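PDB 3KBB: phosphorylated carbohydrates phosphatase TM_1254, which removes phosphate from sugar phosphates such as erythrose 4-phosphate, fructose 6-phosphate and mannose 6-phosphate with the aid of a divalent metal cation. Local coordinates for residues A[36-41]-A[56-61]; A[104-109]-A[147-152]. All coordinates share one frame; numbering follows the deposited sequence.

Overall arrangement
The two contacts illustrate how a HAD-superfamily phosphatase is built from two structural units. Contact 1 comes first along the chain and closes before contact 2 opens. It joins helix 36-42 to the end of helix 47-57, in the helical cap inserted after the first strand, 3-7. Contact 2 belongs to the Rossmann-like core, where strand 102-106 of the parallel sheet receives helix 144-153. Their centres lie 35 Å apart, on opposite sides of the chain's centre, and their nearest atoms remain about 16 Å from each other. One is thus surface packing within the cap, the other buried packing beside a sulfate-binding loop of the core.

Contact 1. Residues A[36-41]-A[56-61]; sequences EDLHRR and EALEIK
Leu38 meets Ala57 and Leu58 through a single methyl group, a small example of how one branched side chain can bridge a helix and the end of its neighbour. The CD2 methyl of Leu38 lies 4.2 Å from the CB of Ala57 and reaches equally near the CD2 methyl of Leu58, so both of the closest approaches are made by this one branch. The leucine arrives there because its CG stands anti to the backbone N (chi1 174°), which extends the chain toward the other segment. Ala57 offers its methyl directly from the last turn of its helix; Leu58 contributes only the end of its side chain. The contact is entirely apolar and light, burying 85 Å² in all, and the nearest CA atoms, those of Leu38 and Ala57, stay 8.9 Å apart.

The second shell fixes the backbones that carry these groups. Just beyond Leu58, Glu59 takes a positive phi (57°) and its N bonds back to the O of Glu56, part of a Schellman motif ending the helix. Near the start of the other helix, Leu38 N is hydrogen-bonded to Thr35 OG1. Away from Ala57, Arg40 sets NH1 3.3 Å from Asp37 OD1, which lies in the guanidinium plane at its edge, and makes a longer salt bridge to Glu36. Leu58 also rests on Ala27 of helix 19-29 and on Tyr34, tying the contact to its surroundings. This apolar packing of a helix against a Schellman-capped helix end belongs to the helical cap characteristic of beta-phosphoglucomutase-like HAD enzymes, far from the probable nucleophile of the core.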
# COMPACT_ATOMS: atom_id res chain seq x y z
N GLU A 36 -0.47 -20.09 -11.25
CA GLU A 36 -1.32 -18.96 -10.80
C GLU A 36 -2.53 -19.44 -9.99
O GLU A 36 -2.94 -18.78 -9.06
CB GLU A 36 -1.75 -18.07 -11.97
CG GLU A 36 -0.55 -17.41 -12.64
CD GLU A 36 -0.77 -15.95 -13.00
OE1 GLU A 36 -1.95 -15.52 -13.11
OE2 GLU A 36 0.23 -15.24 -13.18
N ASP A 37 -3.07 -20.61 -10.33
CA ASP A 37 -4.16 -21.22 -9.57
C ASP A 37 -3.79 -21.44 -8.10
O ASP A 37 -4.57 -21.08 -7.22
CB ASP A 37 -4.63 -22.52 -10.21
CG ASP A 37 -5.57 -22.28 -11.40
OD1 ASP A 37 -5.80 -21.11 -11.80
OD2 ASP A 37 -6.08 -23.28 -11.94
N LEU A 38 -2.59 -21.98 -7.83
CA LEU A 38 -2.16 -22.11 -6.43
C LEU A 38 -1.92 -20.74 -5.83
O LEU A 38 -2.29 -20.47 -4.69
CB LEU A 38 -0.87 -22.96 -6.29
CG LEU A 38 -0.23 -23.06 -4.89
CD1 LEU A 38 -1.21 -23.59 -3.84
CD2 LEU A 38 0.99 -23.97 -4.92
N HIS A 39 -1.30 -19.87 -6.62
CA HIS A 39 -0.86 -18.61 -6.12
C HIS A 39 -2.03 -17.74 -5.67
O HIS A 39 -1.96 -17.13 -4.61
CB HIS A 39 -0.08 -17.84 -7.17
CG HIS A 39 0.37 -16.51 -6.68
ND1 HIS A 39 1.38 -16.37 -5.75
CD2 HIS A 39 -0.05 -15.26 -6.99
CE1 HIS A 39 1.55 -15.08 -5.49
NE2 HIS A 39 0.70 -14.39 -6.23
N ARG A 40 -3.09 -17.73 -6.49
CA ARG A 40 -4.36 -17.02 -6.20
C ARG A 40 -4.92 -17.44 -4.84
O ARG A 40 -5.49 -16.62 -4.09
CB ARG A 40 -5.36 -17.36 -7.30
CG ARG A 40 -6.76 -16.75 -7.17
CD ARG A 40 -7.45 -16.74 -8.56
NE ARG A 40 -6.63 -16.06 -9.59
CZ ARG A 40 -6.00 -16.67 -10.60
NH1 ARG A 40 -6.08 -17.99 -10.75
NH2 ARG A 40 -5.28 -15.95 -11.46
N ARG A 41 -4.76 -18.72 -4.52
CA ARG A 41 -5.25 -19.21 -3.24
C ARG A 41 -4.31 -18.86 -2.10
O ARG A 41 -4.75 -18.46 -1.02
CB ARG A 41 -5.55 -20.70 -3.32
CG ARG A 41 -6.59 -21.04 -4.38
CD ARG A 41 -7.83 -20.15 -4.22
NE ARG A 41 -8.90 -20.59 -5.10
CZ ARG A 41 -10.15 -20.18 -5.02
NH1 ARG A 41 -10.52 -19.31 -4.07
NH2 ARG A 41 -11.05 -20.65 -5.87
N GLU A 56 5.60 -26.21 1.93
CA GLU A 56 5.11 -27.59 1.95
C GLU A 56 4.30 -27.96 0.69
O GLU A 56 4.39 -29.10 0.21
CB GLU A 56 4.26 -27.89 3.20
CG GLU A 56 5.03 -27.72 4.51
CD GLU A 56 6.18 -28.72 4.69
OE1 GLU A 56 6.26 -29.74 3.95
OE2 GLU A 56 6.99 -28.50 5.61
N ALA A 57 3.52 -27.02 0.18
CA ALA A 57 2.77 -27.26 -1.05
C ALA A 57 3.72 -27.66 -2.19
O ALA A 57 3.39 -28.54 -3.01
CB ALA A 57 1.98 -26.02 -1.44
N LEU A 58 4.88 -27.03 -2.22
CA LEU A 58 5.87 -27.22 -3.28
C LEU A 58 6.87 -28.35 -2.97
O LEU A 58 7.82 -28.59 -3.73
CB LEU A 58 6.62 -25.92 -3.52
CG LEU A 58 5.75 -24.77 -4.08
CD1 LEU A 58 6.65 -23.61 -4.35
CD2 LEU A 58 5.01 -25.17 -5.35
N GLU A 59 6.65 -29.01 -1.83
CA GLU A 59 7.50 -30.14 -1.41
C GLU A 59 8.97 -29.77 -1.31
O GLU A 59 9.87 -30.56 -1.65
CB GLU A 59 7.27 -31.34 -2.33
CG GLU A 59 5.82 -31.82 -2.32
CD GLU A 59 5.55 -32.94 -3.32
OE1 GLU A 59 6.47 -33.33 -4.08
OE2 GLU A 59 4.40 -33.42 -3.34
N ILE A 60 9.22 -28.54 -0.87
CA ILE A 60 10.56 -28.03 -0.69
C ILE A 60 11.14 -28.52 0.64
O ILE A 60 10.47 -28.45 1.67
CB ILE A 60 10.58 -26.49 -0.78
CG1 ILE A 60 10.35 -26.07 -2.24
CG2 ILE A 60 11.91 -25.94 -0.27
CD1 ILE A 60 9.96 -24.61 -2.46
N LYS A 61 12.36 -29.03 0.57
CA LYS A 61 13.02 -29.57 1.75
C LYS A 61 14.12 -28.59 2.12
O LYS A 61 15.23 -28.64 1.59
CB LYS A 61 13.57 -30.98 1.48
CG LYS A 61 12.55 -31.97 0.86
CD LYS A 61 11.39 -32.25 1.81
CE LYS A 61 10.31 -33.14 1.16
NZ LYS A 61 8.98 -32.94 1.84

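Contact 2. Residues A[104-109]-A[147-152]; sequences ALATST and LLVLER. With SO4 (sulfate ion), chain D.
Val149 spreads its two methyls over two alanines separated by one residue in strand 104-106, CG1 lying 3.7 Å from Ala104 CB and CG2 equally close to Ala106 CB. With CG1 anti to the backbone N (chi1 175°), the fork straddles the two short side chains on one face of the strand. All three are buried. Helix 147-152 runs nearly antiparallel to the strand, at 159°, and the small alanines leave room for Val149 with the axes 9.3 Å apart.

Hydrogen bonds take over where the strand ends. Thr107 OG1 donates to sulfate O1 over 2.7 Å and accepts from Thr109 N at 3.0 Å, closing an ST turn. Ser108 N points almost straight at sulfate O4 (2.8 Å, 173°), while Lys140 NZ and Asp9 N bind the same anion. A valine in place of Thr107 would probably leave Thr109 N without its turn-closing acceptor and the sulfate without one of its donors.

A hydroxyl, backbone N-H groups and a lysine gathered round a tetrahedral anion, with the side chain of Ala106 about 6 Å from that of Asp7, the probable nucleophile, are consistent with the phosphate site of HAD phosphatases, with sulfate standing in for the substrate's phosphoryl group.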
# COMPACT_ATOMS: atom_id res chain seq x y z
N ALA A 104 1.10 13.90 3.24
CA ALA A 104 1.49 12.86 4.18
C ALA A 104 1.30 11.48 3.55
O ALA A 104 0.44 11.29 2.68
CB ALA A 104 0.69 12.93 5.46
N LEU A 105 2.07 10.52 4.07
CA LEU A 105 1.99 9.12 3.69
C LEU A 105 1.59 8.33 4.93
O LEU A 105 2.10 8.60 6.03
CB LEU A 105 3.39 8.64 3.27
CG LEU A 105 3.24 7.18 2.89
CD1 LEU A 105 2.80 7.03 1.44
CD2 LEU A 105 4.49 6.37 3.20
N ALA A 106 0.68 7.37 4.79
CA ALA A 106 0.38 6.44 5.88
C ALA A 106 0.45 5.03 5.27
O ALA A 106 -0.12 4.77 4.20
CB ALA A 106 -0.97 6.72 6.53
N THR A 107 1.17 4.13 5.91
CA THR A 107 1.28 2.77 5.40
C THR A 107 1.40 1.78 6.53
O THR A 107 2.03 2.09 7.55
CB THR A 107 2.48 2.60 4.45
OG1 THR A 107 2.55 1.24 4.00
CG2 THR A 107 3.82 2.99 5.14
N SER A 108 0.82 0.59 6.36
CA SER A 108 0.99 -0.48 7.33
C SER A 108 2.39 -1.10 7.25
O SER A 108 2.80 -1.86 8.14
CB SER A 108 -0.06 -1.58 7.07
OG SER A 108 -1.37 -1.03 7.14
N THR A 109 3.09 -0.85 6.15
CA THR A 109 4.43 -1.41 5.92
C THR A 109 5.41 -0.78 6.90
O THR A 109 5.36 0.44 7.09
CB THR A 109 4.91 -1.07 4.50
OG1 THR A 109 4.02 -1.66 3.54
CG2 THR A 109 6.31 -1.61 4.27
N LEU A 147 -4.80 8.84 13.27
CA LEU A 147 -4.68 9.80 14.40
C LEU A 147 -3.24 10.31 14.52
O LEU A 147 -3.00 11.51 14.75
CB LEU A 147 -5.20 9.13 15.71
CG LEU A 147 -6.70 8.88 15.71
CD1 LEU A 147 -7.05 7.88 16.87
CD2 LEU A 147 -7.54 10.18 15.80
N LEU A 148 -2.25 9.42 14.35
CA LEU A 148 -0.84 9.82 14.42
C LEU A 148 -0.46 10.72 13.22
O LEU A 148 0.28 11.71 13.38
CB LEU A 148 0.07 8.59 14.48
CG LEU A 148 1.59 8.81 14.70
CD1 LEU A 148 1.86 9.73 15.88
CD2 LEU A 148 2.31 7.44 14.81
N VAL A 149 -0.96 10.38 12.03
CA VAL A 149 -0.74 11.26 10.85
C VAL A 149 -1.30 12.66 11.13
O VAL A 149 -0.59 13.66 10.84
CB VAL A 149 -1.39 10.69 9.54
CG1 VAL A 149 -1.23 11.72 8.37
CG2 VAL A 149 -0.70 9.38 9.15
N LEU A 150 -2.53 12.74 11.66
CA LEU A 150 -3.18 14.02 12.00
C LEU A 150 -2.35 14.78 13.04
O LEU A 150 -2.17 15.98 12.93
CB LEU A 150 -4.60 13.83 12.48
CG LEU A 150 -5.58 13.26 11.43
CD1 LEU A 150 -6.91 12.92 12.09
CD2 LEU A 150 -5.73 14.37 10.37
N GLU A 151 -1.84 14.04 14.02
CA GLU A 151 -1.00 14.61 15.08
C GLU A 151 0.25 15.23 14.54
O GLU A 151 0.58 16.37 14.89
CB GLU A 151 -0.67 13.58 16.13
CG GLU A 151 0.13 14.18 17.33
CD GLU A 151 0.15 13.26 18.50
OE1 GLU A 151 0.47 12.07 18.30
OE2 GLU A 151 -0.18 13.73 19.62
N ARG A 152 0.99 14.47 13.72
CA ARG A 152 2.23 14.92 13.16
C ARG A 152 2.02 16.08 12.17
O ARG A 152 2.87 16.96 12.06
CB ARG A 152 2.99 13.77 12.49
CG ARG A 152 3.54 12.71 13.51
CD ARG A 152 4.50 11.69 12.84
NE ARG A 152 4.89 10.64 13.80
CZ ARG A 152 5.44 9.44 13.53
NH1 ARG A 152 5.75 9.06 12.29
NH2 ARG A 152 5.72 8.63 14.54
S SO4 D . -0.06 -0.23 3.04
O1 SO4 D . 0.56 0.84 2.24
O2 SO4 D . -0.88 -1.08 2.18
O3 SO4 D . 0.98 -1.14 3.56
O4 SO4 D . -0.95 0.27 4.15